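Local atomic coordinates of adhesion G-protein coupled receptor G6 (Danio rerio, PDB entry 6V55), a protein that probably acts as a calcium-binding adhesion receptor of the G-protein-coupled class, taking part in cell adhesion and in signalling for myelination. Residues I343-T348 and V441-M446; L404-Y409 and D490-F495; A647-T652 and Y696-S701. All coordinates share one frame; numbering follows the deposited sequence.

Contact 1 of 3, residues I343-T348 and V441-M446; sequences IFYRST and VTVNLM
Strands 343-348 and 441-445 are antiparallel neighbours in the SEA domain sheet, their directions 153° apart. Tyr345 faces Leu445 and Ser347 faces Val443 in non-hydrogen-bonded pairs. These four side chains share one sheet face, where Ile422 of helix 419-427 packs on Tyr345 and Val443. Tyr345 has CG anti to its carbonyl carbon (chi1 -63°), and its ring crosses the Leu445 side chain obliquely. Leu445 CD1 sits 4.1 Å from the centroid of the Tyr345 ring, 30° off the normal, in an off-centre CH-pi contact. The same methyl touches Ile343 CG2 at 3.7 Å. Val443 CG1 meets Tyr345 CB at 3.9 Å, and Ser347 OG is hydrogen-bonded to Ala405 O. An alanine at Tyr345 removes the ring and would probably leave Leu445 CD1 and Ile422 less well packed.

Arg346 and Asn444 pair on the other face, and their side chains also cross obliquely. The Arg346 chain bends at chi3, which brings its guanidinium nearer the second strand. There NH2 forms a salt bridge with Glu447, and NH1 donates to Tyr492 O. Just past the strand, Met446 bends at chi2 and chi3 so that its CE reaches Phe344 CB at 3.7 Å.

Five backbone bonds tie the strands. Arg346 N gives to Asn444 O at 2.8 Å, and Asn444 N returns to Arg346 O at 2.9 Å. The last, Met446 N to Phe344 O at 3.1 Å, comes from above the carbonyl plane. The chemistry is two-sided: mostly apolar packing on one face, partly against a helix, and on the other a charged side chain fixed by Glu447 and Tyr492.

Contact 2 of 3, residues L404-Y409 and D490-F495; sequences LALLVY and DNYTSF. With NAG (2-acetamido-2-deoxy-beta-D-glucopyranose), chain I.
Tyr492 carries the tight part of this contact. It belongs to the loop before strand 493-496 and points its ring at strand 404-409 of the SEA domain sheet. Leu406 CB lies over the centre of the Tyr492 ring, 3.8 Å from the centroid and 5° off the normal, a CH-pi contact over the face. Leu404 works along the rim instead. Its O lies in the ring plane, 3.6 Å from Tyr492 CE2, and its CG is 3.7 Å from Tyr492 CD2. Both leucines have CG anti to the backbone N. Leu404 CD2 also reaches past the ring to Asn491 CA at 3.9 Å.

The loose side begins there. Asp490 is exposed, and the CB atoms of Asp490 and Asn491 point away from strand 404-409. Asn491 ND2 is bonded to C1 of an N-acetylglucosamine at 1.5 Å. Thr493 is the third residue of this Asn-Tyr-Thr sequon; its OG1 donates to Asn491 OD1 at 3.1 Å, from above the amide plane. The chemistry implies a loop anchored by the buried ring of Tyr492, which makes carbon contacts with the leucines, while the residue just before it holds the glycan away from the strand.

Contact 3 of 3, residues A647-T652 and Y696-S701; sequences ALAVVT and YVVASS
A beta sandwich holds this contact, in the part of the chain that fits the GAIN domain of adhesion receptors. Strand 649-653 belongs to one sheet and strand 697-701 to the other. The short strand axes come within 8.1 Å and run in nearly the same direction, 26° apart. Only side chains meet between them. Val698 is central. Its CB approaches Ala649 CB at 3.7 Å, so the small alanine lets the two backbones come close here. Val698 CG2, anti to its backbone N, meets Val651 CG2 at 3.8 Å; the two valines lie alongside each other, running opposite ways. Phe674 touches both Val651 and Val698.

At one end, Leu648 and Ala649 both face Ala627 in a classic beta bulge. Both point toward the second sheet, and Leu648 CB reaches Tyr696 CD2 at 4.4 Å. Val698 and Ala699 pair antiparallel with a strand of a separate bound peptide, which extends the sheet. This is consistent with the strand that GAIN domains keep after cleavage at the GPS motif. At the other end, Ser700 OG, anti to its backbone N, is hydrogen-bonded to Asn673 O, and Ser700 CB lies 4.2 Å from Val651 CG1.

Overall arrangement
Contacts 1 and 2 are close neighbours, with centres about 7 Å apart, and both use the SEA domain sheet, where strands 342-353 and 399-410 lie side by side. Contact 3 is about 70 Å or more from either, centre to centre, in another domain. Contact 1 is partly buried and is held by backbone pairing within one sheet. Contact 2 is mainly buried but ends at a glycan; it joins that sheet to a loop through one aromatic ring. Contact 3 is largely buried and mainly apolar, between two facing sheets. Backbone bonding thus dominates only in contact 1, where the segments are adjacent strands.

Contact 1 of 3, residues I343-T348 and V441-M446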
ATOM      1  N   ILE A 343      -9.508 -24.094  -2.291  1.00 30.82           N
ATOM      2  CA  ILE A 343      -8.329 -23.799  -3.109  1.00 32.43           C
ATOM      3  C   ILE A 343      -8.283 -24.791  -4.268  1.00 38.91           C
ATOM      4  O   ILE A 343      -8.389 -26.008  -4.055  1.00 46.13           O
ATOM      5  CB  ILE A 343      -7.042 -23.868  -2.269  1.00 30.40           C
ATOM      6  CG1 ILE A 343      -7.082 -22.811  -1.163  1.00 31.95           C
ATOM      7  CG2 ILE A 343      -5.774 -23.794  -3.142  1.00 27.66           C
ATOM      8  CD1 ILE A 343      -6.590 -21.436  -1.602  1.00 37.23           C
ATOM      9  N   PHE A 344      -8.114 -24.282  -5.489  1.00 32.91           N
ATOM     10  CA  PHE A 344      -8.231 -25.080  -6.697  1.00 23.30           C
ATOM     11  C   PHE A 344      -6.883 -25.273  -7.383  1.00 23.27           C
ATOM     12  O   PHE A 344      -6.062 -24.356  -7.425  1.00 24.76           O
ATOM     13  CB  PHE A 344      -9.193 -24.408  -7.640  1.00 20.55           C
ATOM     14  CG  PHE A 344     -10.606 -24.403  -7.156  1.00 26.59           C
ATOM     15  CD1 PHE A 344     -11.099 -23.348  -6.383  1.00 29.24           C
ATOM     16  CD2 PHE A 344     -11.453 -25.454  -7.481  1.00 28.89           C
ATOM     17  CE1 PHE A 344     -12.426 -23.337  -5.959  1.00 30.68           C
ATOM     18  CE2 PHE A 344     -12.776 -25.464  -7.059  1.00 30.56           C
ATOM     19  CZ  PHE A 344     -13.267 -24.396  -6.303  1.00 32.58           C
ATOM     20  N   TYR A 345      -6.662 -26.470  -7.927  1.00 24.00           N
ATOM     21  CA  TYR A 345      -5.438 -26.838  -8.628  1.00 22.80           C
ATOM     22  C   TYR A 345      -5.798 -27.480  -9.962  1.00 25.46           C
ATOM     23  O   TYR A 345      -6.774 -28.229 -10.041  1.00 33.97           O
ATOM     24  CB  TYR A 345      -4.620 -27.835  -7.820  1.00 24.59           C
ATOM     25  CG  TYR A 345      -4.116 -27.348  -6.478  1.00 30.89           C
ATOM     26  CD1 TYR A 345      -2.849 -26.772  -6.360  1.00 31.96           C
ATOM     27  CD2 TYR A 345      -4.886 -27.498  -5.324  1.00 31.68           C
ATOM     28  CE1 TYR A 345      -2.368 -26.348  -5.138  1.00 36.32           C
ATOM     29  CE2 TYR A 345      -4.417 -27.066  -4.090  1.00 35.69           C
ATOM     30  CZ  TYR A 345      -3.154 -26.490  -4.003  1.00 41.78           C
ATOM     31  OH  TYR A 345      -2.659 -26.062  -2.777  1.00 48.37           O
ATOM     32  N   ARG A 346      -5.011 -27.214 -11.006  1.00 20.32           N
ATOM     33  CA  ARG A 346      -5.182 -27.868 -12.302  1.00 22.69           C
ATOM     34  C   ARG A 346      -4.011 -28.812 -12.541  1.00 22.30           C
ATOM     35  O   ARG A 346      -2.859 -28.401 -12.375  1.00 24.24           O
ATOM     36  CB  ARG A 346      -5.258 -26.821 -13.410  1.00 24.81           C
ATOM     37  CG  ARG A 346      -5.395 -27.357 -14.825  1.00 29.85           C
ATOM     38  CD  ARG A 346      -5.228 -26.224 -15.870  1.00 30.28           C
ATOM     39  NE  ARG A 346      -3.891 -25.653 -15.738  1.00 34.61           N
ATOM     40  CZ  ARG A 346      -3.619 -24.387 -15.415  1.00 34.11           C
ATOM     41  NH1 ARG A 346      -4.600 -23.504 -15.218  1.00 29.93           N
ATOM     42  NH2 ARG A 346      -2.347 -24.002 -15.295  1.00 33.95           N
ATOM     43  N   SER A 347      -4.286 -30.072 -12.925  1.00 20.32           N
ATOM     44  CA  SER A 347      -3.204 -31.031 -13.138  1.00 20.73           C
ATOM     45  C   SER A 347      -3.256 -31.652 -14.526  1.00 21.04           C
ATOM     46  O   SER A 347      -4.320 -31.766 -15.147  1.00 20.99           O
ATOM     47  CB  SER A 347      -3.195 -32.184 -12.116  1.00 22.74           C
ATOM     48  OG  SER A 347      -4.480 -32.751 -11.970  1.00 27.60           O
ATOM     49  N   THR A 348      -2.080 -32.061 -15.005  1.00 21.37           N
ATOM     50  CA  THR A 348      -1.931 -32.757 -16.278  1.00 22.01           C
ATOM     51  C   THR A 348      -1.337 -34.126 -15.990  1.00 25.75           C
ATOM     52  O   THR A 348      -0.193 -34.229 -15.527  1.00 26.34           O
ATOM     53  CB  THR A 348      -1.057 -31.973 -17.252  1.00 22.64           C
ATOM     54  OG1 THR A 348      -1.768 -30.795 -17.649  1.00 26.00           O
ATOM     55  CG2 THR A 348      -0.734 -32.802 -18.502  1.00 22.22           C
ATOM     56  N   VAL A 441       3.241 -36.404 -13.978  1.00 26.93           N
ATOM     57  CA  VAL A 441       2.191 -35.512 -13.494  1.00 21.88           C
ATOM     58  C   VAL A 441       2.827 -34.159 -13.223  1.00 23.01           C
ATOM     59  O   VAL A 441       3.949 -34.082 -12.715  1.00 29.14           O
ATOM     60  CB  VAL A 441       1.463 -36.092 -12.257  1.00 25.42           C
ATOM     61  CG1 VAL A 441       2.437 -36.506 -11.153  1.00 31.23           C
ATOM     62  CG2 VAL A 441       0.391 -35.148 -11.720  1.00 24.86           C
ATOM     63  N   THR A 442       2.168 -33.093 -13.673  1.00 25.12           N
ATOM     64  CA  THR A 442       2.445 -31.737 -13.217  1.00 26.11           C
ATOM     65  C   THR A 442       1.160 -31.178 -12.617  1.00 25.63           C
ATOM     66  O   THR A 442       0.076 -31.414 -13.159  1.00 24.96           O
ATOM     67  CB  THR A 442       2.916 -30.850 -14.362  1.00 24.13           C
ATOM     68  OG1 THR A 442       1.837 -30.720 -15.276  1.00 26.18           O
ATOM     69  CG2 THR A 442       4.102 -31.477 -15.112  1.00 25.37           C
ATOM     70  N   VAL A 443       1.275 -30.473 -11.487  1.00 26.24           N
ATOM     71  CA  VAL A 443       0.147 -29.829 -10.810  1.00 24.39           C
ATOM     72  C   VAL A 443       0.468 -28.347 -10.674  1.00 28.76           C
ATOM     73  O   VAL A 443       1.562 -27.985 -10.229  1.00 31.68           O
ATOM     74  CB  VAL A 443      -0.134 -30.446  -9.424  1.00 22.33           C
ATOM     75  CG1 VAL A 443      -1.271 -29.727  -8.714  1.00 21.07           C
ATOM     76  CG2 VAL A 443      -0.470 -31.918  -9.543  1.00 21.97           C
ATOM     77  N   ASN A 444      -0.474 -27.495 -11.082  1.00 31.67           N
ATOM     78  CA  ASN A 444      -0.331 -26.052 -11.000  1.00 30.09           C
ATOM     79  C   ASN A 444      -1.451 -25.479 -10.151  1.00 30.92           C
ATOM     80  O   ASN A 444      -2.619 -25.857 -10.300  1.00 30.97           O
ATOM     81  CB  ASN A 444      -0.343 -25.410 -12.389  1.00 27.36           C
ATOM     82  CG  ASN A 444       0.907 -25.728 -13.169  1.00 35.76           C
ATOM     83  OD1 ASN A 444       1.995 -25.821 -12.596  1.00 40.63           O
ATOM     84  ND2 ASN A 444       0.765 -25.929 -14.472  1.00 40.82           N
ATOM     85  N   LEU A 445      -1.076 -24.593  -9.237  1.00 32.22           N
ATOM     86  CA  LEU A 445      -2.061 -23.837  -8.489  1.00 31.11           C
ATOM     87  C   LEU A 445      -2.769 -22.883  -9.433  1.00 27.55           C
ATOM     88  O   LEU A 445      -2.136 -22.246 -10.288  1.00 23.85           O
ATOM     89  CB  LEU A 445      -1.384 -23.083  -7.353  1.00 34.02           C
ATOM     90  CG  LEU A 445      -2.182 -22.107  -6.503  1.00 33.67           C
ATOM     91  CD1 LEU A 445      -3.202 -22.857  -5.687  1.00 31.55           C
ATOM     92  CD2 LEU A 445      -1.206 -21.385  -5.603  1.00 34.26           C
ATOM     93  N   MET A 446      -4.097 -22.847  -9.315  1.00 27.34           N
ATOM     94  CA  MET A 446      -4.933 -22.104 -10.249  1.00 27.23           C
ATOM     95  C   MET A 446      -4.726 -20.606 -10.076  1.00 32.76           C
ATOM     96  O   MET A 446      -4.765 -20.088  -8.953  1.00 40.24           O
ATOM     97  CB  MET A 446      -6.396 -22.460 -10.038  1.00 25.21           C
ATOM     98  CG  MET A 446      -7.353 -21.549 -10.717  1.00 26.69           C
ATOM     99  SD  MET A 446      -8.079 -22.412 -12.056  0.88 32.56           S
ATOM    100  CE  MET A 446      -9.219 -23.438 -11.182  1.00 35.77           C
TER

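Contact 2 of 3, residues L404-Y409 and D490-F495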
ATOM      1  N   LEU A 404      -6.673 -33.995 -18.290  1.00 21.33           N
ATOM      2  CA  LEU A 404      -6.667 -32.707 -17.612  1.00 26.15           C
ATOM      3  C   LEU A 404      -7.641 -32.773 -16.442  1.00 28.97           C
ATOM      4  O   LEU A 404      -8.817 -33.085 -16.648  1.00 31.08           O
ATOM      5  CB  LEU A 404      -7.067 -31.604 -18.583  1.00 20.96           C
ATOM      6  CG  LEU A 404      -7.046 -30.178 -18.068  1.00 24.08           C
ATOM      7  CD1 LEU A 404      -5.634 -29.761 -17.718  1.00 20.61           C
ATOM      8  CD2 LEU A 404      -7.617 -29.299 -19.162  1.00 21.65           C
ATOM      9  N   ALA A 405      -7.169 -32.457 -15.225  1.00 26.21           N
ATOM     10  CA  ALA A 405      -7.960 -32.686 -14.021  1.00 21.12           C
ATOM     11  C   ALA A 405      -7.949 -31.481 -13.096  1.00 26.44           C
ATOM     12  O   ALA A 405      -6.914 -30.831 -12.905  1.00 29.24           O
ATOM     13  CB  ALA A 405      -7.455 -33.894 -13.241  1.00 21.35           C
ATOM     14  N   LEU A 406      -9.114 -31.226 -12.475  1.00 22.93           N
ATOM     15  CA  LEU A 406      -9.303 -30.182 -11.468  1.00 22.74           C
ATOM     16  C   LEU A 406      -9.345 -30.820 -10.089  1.00 30.74           C
ATOM     17  O   LEU A 406     -10.301 -31.528  -9.762  1.00 39.01           O
ATOM     18  CB  LEU A 406     -10.597 -29.410 -11.723  1.00 24.67           C
ATOM     19  CG  LEU A 406     -10.899 -28.206 -10.818  1.00 23.49           C
ATOM     20  CD1 LEU A 406      -9.917 -27.106 -11.101  1.00 20.36           C
ATOM     21  CD2 LEU A 406     -12.309 -27.718 -11.030  1.00 20.58           C
ATOM     22  N   LEU A 407      -8.324 -30.564  -9.278  1.00 32.27           N
ATOM     23  CA  LEU A 407      -8.318 -30.957  -7.874  1.00 28.35           C
ATOM     24  C   LEU A 407      -8.762 -29.766  -7.041  1.00 32.70           C
ATOM     25  O   LEU A 407      -8.343 -28.636  -7.308  1.00 35.76           O
ATOM     26  CB  LEU A 407      -6.930 -31.412  -7.424  1.00 23.19           C
ATOM     27  CG  LEU A 407      -6.085 -32.130  -8.477  1.00 24.62           C
ATOM     28  CD1 LEU A 407      -4.623 -32.243  -8.063  1.00 21.49           C
ATOM     29  CD2 LEU A 407      -6.653 -33.495  -8.748  1.00 21.63           C
ATOM     30  N   VAL A 408      -9.604 -30.017  -6.032  1.00 33.90           N
ATOM     31  CA  VAL A 408     -10.135 -28.968  -5.160  1.00 32.68           C
ATOM     32  C   VAL A 408      -9.798 -29.311  -3.710  1.00 36.22           C
ATOM     33  O   VAL A 408     -10.032 -30.439  -3.258  1.00 37.15           O
ATOM     34  CB  VAL A 408     -11.656 -28.756  -5.374  1.00 32.36           C
ATOM     35  CG1 VAL A 408     -12.405 -30.050  -5.415  1.00 37.19           C
ATOM     36  CG2 VAL A 408     -12.274 -27.879  -4.304  1.00 32.58           C
ATOM     37  N   TYR A 409      -9.198 -28.348  -3.001  1.00 38.28           N
ATOM     38  CA  TYR A 409      -8.833 -28.479  -1.588  1.00 35.24           C
ATOM     39  C   TYR A 409      -9.978 -27.929  -0.743  1.00 32.41           C
ATOM     40  O   TYR A 409     -10.224 -26.724  -0.746  1.00 30.96           O
ATOM     41  CB  TYR A 409      -7.537 -27.711  -1.335  1.00 32.81           C
ATOM     42  CG  TYR A 409      -6.723 -28.083  -0.117  1.00 34.71           C
ATOM     43  CD1 TYR A 409      -7.162 -29.023   0.804  1.00 35.09           C
ATOM     44  CD2 TYR A 409      -5.487 -27.466   0.101  1.00 38.85           C
ATOM     45  CE1 TYR A 409      -6.394 -29.330   1.924  1.00 40.69           C
ATOM     46  CE2 TYR A 409      -4.714 -27.760   1.214  1.00 42.79           C
ATOM     47  CZ  TYR A 409      -5.164 -28.696   2.120  1.00 44.89           C
ATOM     48  OH  TYR A 409      -4.377 -28.989   3.223  1.00 47.31           O
ATOM     49  N   ASP A 490     -13.940 -25.998 -18.310  1.00 41.62           N
ATOM     50  CA  ASP A 490     -13.538 -26.724 -19.505  1.00 37.42           C
ATOM     51  C   ASP A 490     -12.027 -26.895 -19.583  1.00 34.41           C
ATOM     52  O   ASP A 490     -11.563 -28.035 -19.633  1.00 38.74           O
ATOM     53  CB  ASP A 490     -14.085 -26.041 -20.754  1.00 42.52           C
ATOM     54  CG  ASP A 490     -15.559 -26.319 -20.946  1.00 49.04           C
ATOM     55  OD1 ASP A 490     -16.068 -27.223 -20.240  1.00 48.77           O
ATOM     56  OD2 ASP A 490     -16.202 -25.643 -21.785  1.00 53.42           O
ATOM     57  N   ASN A 491     -11.227 -25.823 -19.558  1.00 31.13           N
ATOM     58  CA  ASN A 491      -9.786 -26.042 -19.459  1.00 37.17           C
ATOM     59  C   ASN A 491      -9.181 -25.641 -18.114  1.00 32.84           C
ATOM     60  O   ASN A 491      -7.949 -25.533 -18.026  1.00 34.72           O
ATOM     61  CB  ASN A 491      -9.027 -25.374 -20.611  1.00 47.61           C
ATOM     62  CG  ASN A 491      -9.301 -23.890 -20.763  1.00 59.15           C
ATOM     63  OD1 ASN A 491      -9.994 -23.260 -19.958  1.00 58.53           O
ATOM     64  ND2 ASN A 491      -8.724 -23.326 -21.839  1.00 68.80           N
ATOM     65  N   TYR A 492     -10.021 -25.443 -17.077  1.00 25.26           N
ATOM     66  CA  TYR A 492      -9.629 -25.321 -15.655  1.00 26.85           C
ATOM     67  C   TYR A 492      -8.693 -24.139 -15.420  1.00 32.19           C
ATOM     68  O   TYR A 492      -7.696 -24.241 -14.701  1.00 35.42           O
ATOM     69  CB  TYR A 492      -9.047 -26.632 -15.100  1.00 25.06           C
ATOM     70  CG  TYR A 492     -10.034 -27.773 -15.242  1.00 25.40           C
ATOM     71  CD1 TYR A 492     -11.399 -27.550 -15.038  1.00 29.06           C
ATOM     72  CD2 TYR A 492      -9.622 -29.051 -15.610  1.00 25.54           C
ATOM     73  CE1 TYR A 492     -12.328 -28.550 -15.204  1.00 29.37           C
ATOM     74  CE2 TYR A 492     -10.560 -30.087 -15.770  1.00 26.90           C
ATOM     75  CZ  TYR A 492     -11.911 -29.805 -15.554  1.00 27.74           C
ATOM     76  OH  TYR A 492     -12.884 -30.752 -15.697  1.00 27.46           O
ATOM     77  N   THR A 493      -9.003 -23.030 -16.088  1.00 32.10           N
ATOM     78  CA  THR A 493      -8.369 -21.736 -15.904  1.00 30.04           C
ATOM     79  C   THR A 493      -9.409 -20.782 -15.338  1.00 28.20           C
ATOM     80  O   THR A 493     -10.613 -21.035 -15.432  1.00 26.61           O
ATOM     81  CB  THR A 493      -7.851 -21.184 -17.229  1.00 31.42           C
ATOM     82  OG1 THR A 493      -8.965 -21.002 -18.120  1.00 32.57           O
ATOM     83  CG2 THR A 493      -6.853 -22.159 -17.856  1.00 31.47           C
ATOM     84  N   SER A 494      -8.950 -19.672 -14.765  1.00 25.99           N
ATOM     85  CA  SER A 494      -9.858 -18.709 -14.168  1.00 24.36           C
ATOM     86  C   SER A 494     -10.071 -17.500 -15.076  1.00 29.44           C
ATOM     87  O   SER A 494      -9.228 -17.160 -15.919  1.00 27.23           O
ATOM     88  CB  SER A 494      -9.332 -18.230 -12.828  1.00 25.70           C
ATOM     89  OG  SER A 494      -8.092 -17.586 -13.034  1.00 28.78           O
ATOM     90  N   PHE A 495     -11.211 -16.839 -14.885  1.00 31.01           N
ATOM     91  CA  PHE A 495     -11.561 -15.684 -15.697  1.00 29.83           C
ATOM     92  C   PHE A 495     -12.472 -14.772 -14.886  1.00 31.31           C
ATOM     93  O   PHE A 495     -13.249 -15.235 -14.043  1.00 33.01           O
ATOM     94  CB  PHE A 495     -12.235 -16.103 -17.011  1.00 18.82           C
ATOM     95  CG  PHE A 495     -13.658 -16.582 -16.850  1.00 20.78           C
ATOM     96  CD1 PHE A 495     -13.922 -17.866 -16.395  1.00 23.45           C
ATOM     97  CD2 PHE A 495     -14.738 -15.762 -17.181  1.00 18.90           C
ATOM     98  CE1 PHE A 495     -15.236 -18.318 -16.254  1.00 23.25           C
ATOM     99  CE2 PHE A 495     -16.056 -16.212 -17.026  1.00 19.03           C
ATOM    100  CZ  PHE A 495     -16.298 -17.481 -16.565  1.00 19.20           C
TER
HETATM  101  C1  NAG I 907      -8.726 -21.979 -22.378  1.00 54.84           C
HETATM  102  C2  NAG I 907     -10.127 -21.395 -22.683  1.00 60.52           C
HETATM  103  C3  NAG I 907      -9.995 -20.082 -23.482  1.00 55.12           C
HETATM  104  C4  NAG I 907      -9.033 -19.107 -22.804  1.00 56.91           C
HETATM  105  C5  NAG I 907      -7.687 -19.786 -22.515  1.00 59.04           C
HETATM  106  C6  NAG I 907      -6.705 -18.906 -21.767  1.00 63.84           C
HETATM  107  C7  NAG I 907     -12.232 -22.558 -23.287  1.00 74.79           C
HETATM  108  C8  NAG I 907     -12.830 -23.656 -24.120  1.00 69.55           C
HETATM  109  N2  NAG I 907     -10.911 -22.381 -23.418  1.00 71.14           N
HETATM  110  O3  NAG I 907     -11.272 -19.471 -23.634  1.00 49.22           O
HETATM  111  O4  NAG I 907      -8.841 -17.951 -23.617  1.00 55.50           O
HETATM  112  O5  NAG I 907      -7.899 -20.967 -21.714  1.00 55.08           O
HETATM  113  O6  NAG I 907      -6.331 -19.454 -20.508  1.00 66.02           O
HETATM  114  O7  NAG I 907     -12.919 -21.854 -22.545  1.00 79.67           O

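Contact 3 of 3, residues A647-T652 and Y696-S701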
ATOM      1  N   ALA A 647      -5.592  46.126  -7.037  1.00 47.87           N
ATOM      2  CA  ALA A 647      -6.802  45.399  -7.389  1.00 41.49           C
ATOM      3  C   ALA A 647      -6.698  44.819  -8.792  1.00 39.78           C
ATOM      4  O   ALA A 647      -6.062  45.390  -9.683  1.00 42.07           O
ATOM      5  CB  ALA A 647      -8.026  46.304  -7.297  1.00 40.74           C
ATOM      6  N   LEU A 648      -7.314  43.652  -8.970  1.00 36.58           N
ATOM      7  CA  LEU A 648      -7.389  43.009 -10.277  1.00 34.27           C
ATOM      8  C   LEU A 648      -8.661  43.368 -11.031  1.00 32.18           C
ATOM      9  O   LEU A 648      -8.664  43.341 -12.272  1.00 30.72           O
ATOM     10  CB  LEU A 648      -7.305  41.488 -10.122  1.00 31.48           C
ATOM     11  CG  LEU A 648      -6.196  40.981  -9.191  1.00 27.59           C
ATOM     12  CD1 LEU A 648      -6.281  39.474  -9.052  1.00 22.31           C
ATOM     13  CD2 LEU A 648      -4.827  41.406  -9.705  1.00 28.67           C
ATOM     14  N   ALA A 649      -9.734  43.700 -10.312  1.00 28.23           N
ATOM     15  CA  ALA A 649     -10.962  44.183 -10.931  1.00 21.70           C
ATOM     16  C   ALA A 649     -11.640  45.168  -9.989  1.00 22.42           C
ATOM     17  O   ALA A 649     -11.793  44.881  -8.795  1.00 23.43           O
ATOM     18  CB  ALA A 649     -11.897  43.029 -11.272  1.00 19.62           C
ATOM     19  N   VAL A 650     -11.992  46.349 -10.506  1.00 20.79           N
ATOM     20  CA  VAL A 650     -12.750  47.353  -9.764  1.00 22.75           C
ATOM     21  C   VAL A 650     -14.026  47.638 -10.538  1.00 29.56           C
ATOM     22  O   VAL A 650     -13.982  47.847 -11.758  1.00 32.23           O
ATOM     23  CB  VAL A 650     -11.964  48.662  -9.561  1.00 25.16           C
ATOM     24  CG1 VAL A 650     -12.669  49.572  -8.547  1.00 20.17           C
ATOM     25  CG2 VAL A 650     -10.536  48.404  -9.134  1.00 31.79           C
ATOM     26  N   VAL A 651     -15.160  47.644  -9.835  1.00 27.72           N
ATOM     27  CA  VAL A 651     -16.454  47.990 -10.409  1.00 22.43           C
ATOM     28  C   VAL A 651     -17.029  49.132  -9.586  1.00 27.76           C
ATOM     29  O   VAL A 651     -17.252  48.981  -8.380  1.00 33.24           O
ATOM     30  CB  VAL A 651     -17.413  46.792 -10.425  1.00 17.74           C
ATOM     31  CG1 VAL A 651     -18.807  47.226 -10.871  1.00 15.80           C
ATOM     32  CG2 VAL A 651     -16.879  45.683 -11.324  1.00 20.82           C
ATOM     33  N   THR A 652     -17.264  50.268 -10.227  1.00 31.30           N
ATOM     34  CA  THR A 652     -17.832  51.438  -9.573  1.00 30.89           C
ATOM     35  C   THR A 652     -19.213  51.705 -10.146  1.00 27.27           C
ATOM     36  O   THR A 652     -19.351  51.940 -11.353  1.00 28.22           O
ATOM     37  CB  THR A 652     -16.941  52.660  -9.758  1.00 29.95           C
ATOM     38  OG1 THR A 652     -15.714  52.453  -9.044  1.00 34.36           O
ATOM     39  CG2 THR A 652     -17.643  53.901  -9.224  1.00 25.69           C
ATOM     40  N   TYR A 696      -8.911  39.500 -16.899  1.00 26.17           N
ATOM     41  CA  TYR A 696      -9.823  38.731 -16.076  1.00 22.11           C
ATOM     42  C   TYR A 696     -11.248  39.087 -16.476  1.00 25.87           C
ATOM     43  O   TYR A 696     -11.491  40.084 -17.157  1.00 31.17           O
ATOM     44  CB  TYR A 696      -9.583  39.019 -14.599  1.00 20.02           C
ATOM     45  CG  TYR A 696      -8.198  38.624 -14.172  1.00 26.20           C
ATOM     46  CD1 TYR A 696      -7.905  37.297 -13.881  1.00 31.73           C
ATOM     47  CD2 TYR A 696      -7.166  39.564 -14.086  1.00 26.46           C
ATOM     48  CE1 TYR A 696      -6.624  36.910 -13.498  1.00 30.66           C
ATOM     49  CE2 TYR A 696      -5.877  39.184 -13.704  1.00 25.45           C
ATOM     50  CZ  TYR A 696      -5.625  37.854 -13.412  1.00 28.34           C
ATOM     51  OH  TYR A 696      -4.370  37.444 -13.041  1.00 32.52           O
ATOM     52  N   VAL A 697     -12.206  38.262 -16.078  1.00 23.18           N
ATOM     53  CA  VAL A 697     -13.607  38.589 -16.314  1.00 20.37           C
ATOM     54  C   VAL A 697     -14.244  38.909 -14.977  1.00 23.35           C
ATOM     55  O   VAL A 697     -14.189  38.098 -14.042  1.00 25.63           O
ATOM     56  CB  VAL A 697     -14.354  37.459 -17.020  1.00 18.10           C
ATOM     57  CG1 VAL A 697     -15.742  37.939 -17.368  1.00 14.52           C
ATOM     58  CG2 VAL A 697     -13.600  37.073 -18.268  1.00 23.36           C
ATOM     59  N   VAL A 698     -14.830  40.094 -14.878  1.00 20.96           N
ATOM     60  CA  VAL A 698     -15.547  40.507 -13.685  1.00 17.93           C
ATOM     61  C   VAL A 698     -17.014  40.685 -14.056  1.00 17.07           C
ATOM     62  O   VAL A 698     -17.337  41.161 -15.152  1.00 21.46           O
ATOM     63  CB  VAL A 698     -14.920  41.781 -13.065  1.00 18.70           C
ATOM     64  CG1 VAL A 698     -14.904  42.990 -14.018  1.00 21.23           C
ATOM     65  CG2 VAL A 698     -15.554  42.132 -11.746  1.00 18.86           C
ATOM     66  N   ALA A 699     -17.902  40.207 -13.187  1.00 13.57           N
ATOM     67  CA  ALA A 699     -19.328  40.409 -13.379  1.00 13.61           C
ATOM     68  C   ALA A 699     -19.947  41.167 -12.209  1.00 17.81           C
ATOM     69  O   ALA A 699     -19.437  41.136 -11.080  1.00 17.19           O
ATOM     70  CB  ALA A 699     -20.065  39.086 -13.588  1.00 11.91           C
ATOM     71  N   SER A 700     -21.053  41.859 -12.497  1.00 16.83           N
ATOM     72  CA  SER A 700     -21.839  42.512 -11.460  1.00 13.40           C
ATOM     73  C   SER A 700     -23.271  42.656 -11.931  1.00 14.68           C
ATOM     74  O   SER A 700     -23.526  42.732 -13.135  1.00 21.68           O
ATOM     75  CB  SER A 700     -21.288  43.885 -11.094  1.00 16.82           C
ATOM     76  OG  SER A 700     -21.835  44.313  -9.858  1.00 21.52           O
ATOM     77  N   SER A 701     -24.198  42.698 -10.969  1.00 14.04           N
ATOM     78  CA  SER A 701     -25.617  42.929 -11.235  1.00 19.42           C
ATOM     79  C   SER A 701     -26.267  43.344  -9.927  1.00 21.63           C
ATOM     80  O   SER A 701     -25.661  43.255  -8.856  1.00 23.78           O
ATOM     81  CB  SER A 701     -26.329  41.687 -11.792  1.00 22.60           C
ATOM     82  OG  SER A 701     -26.539  40.726 -10.763  1.00 27.05           O
TER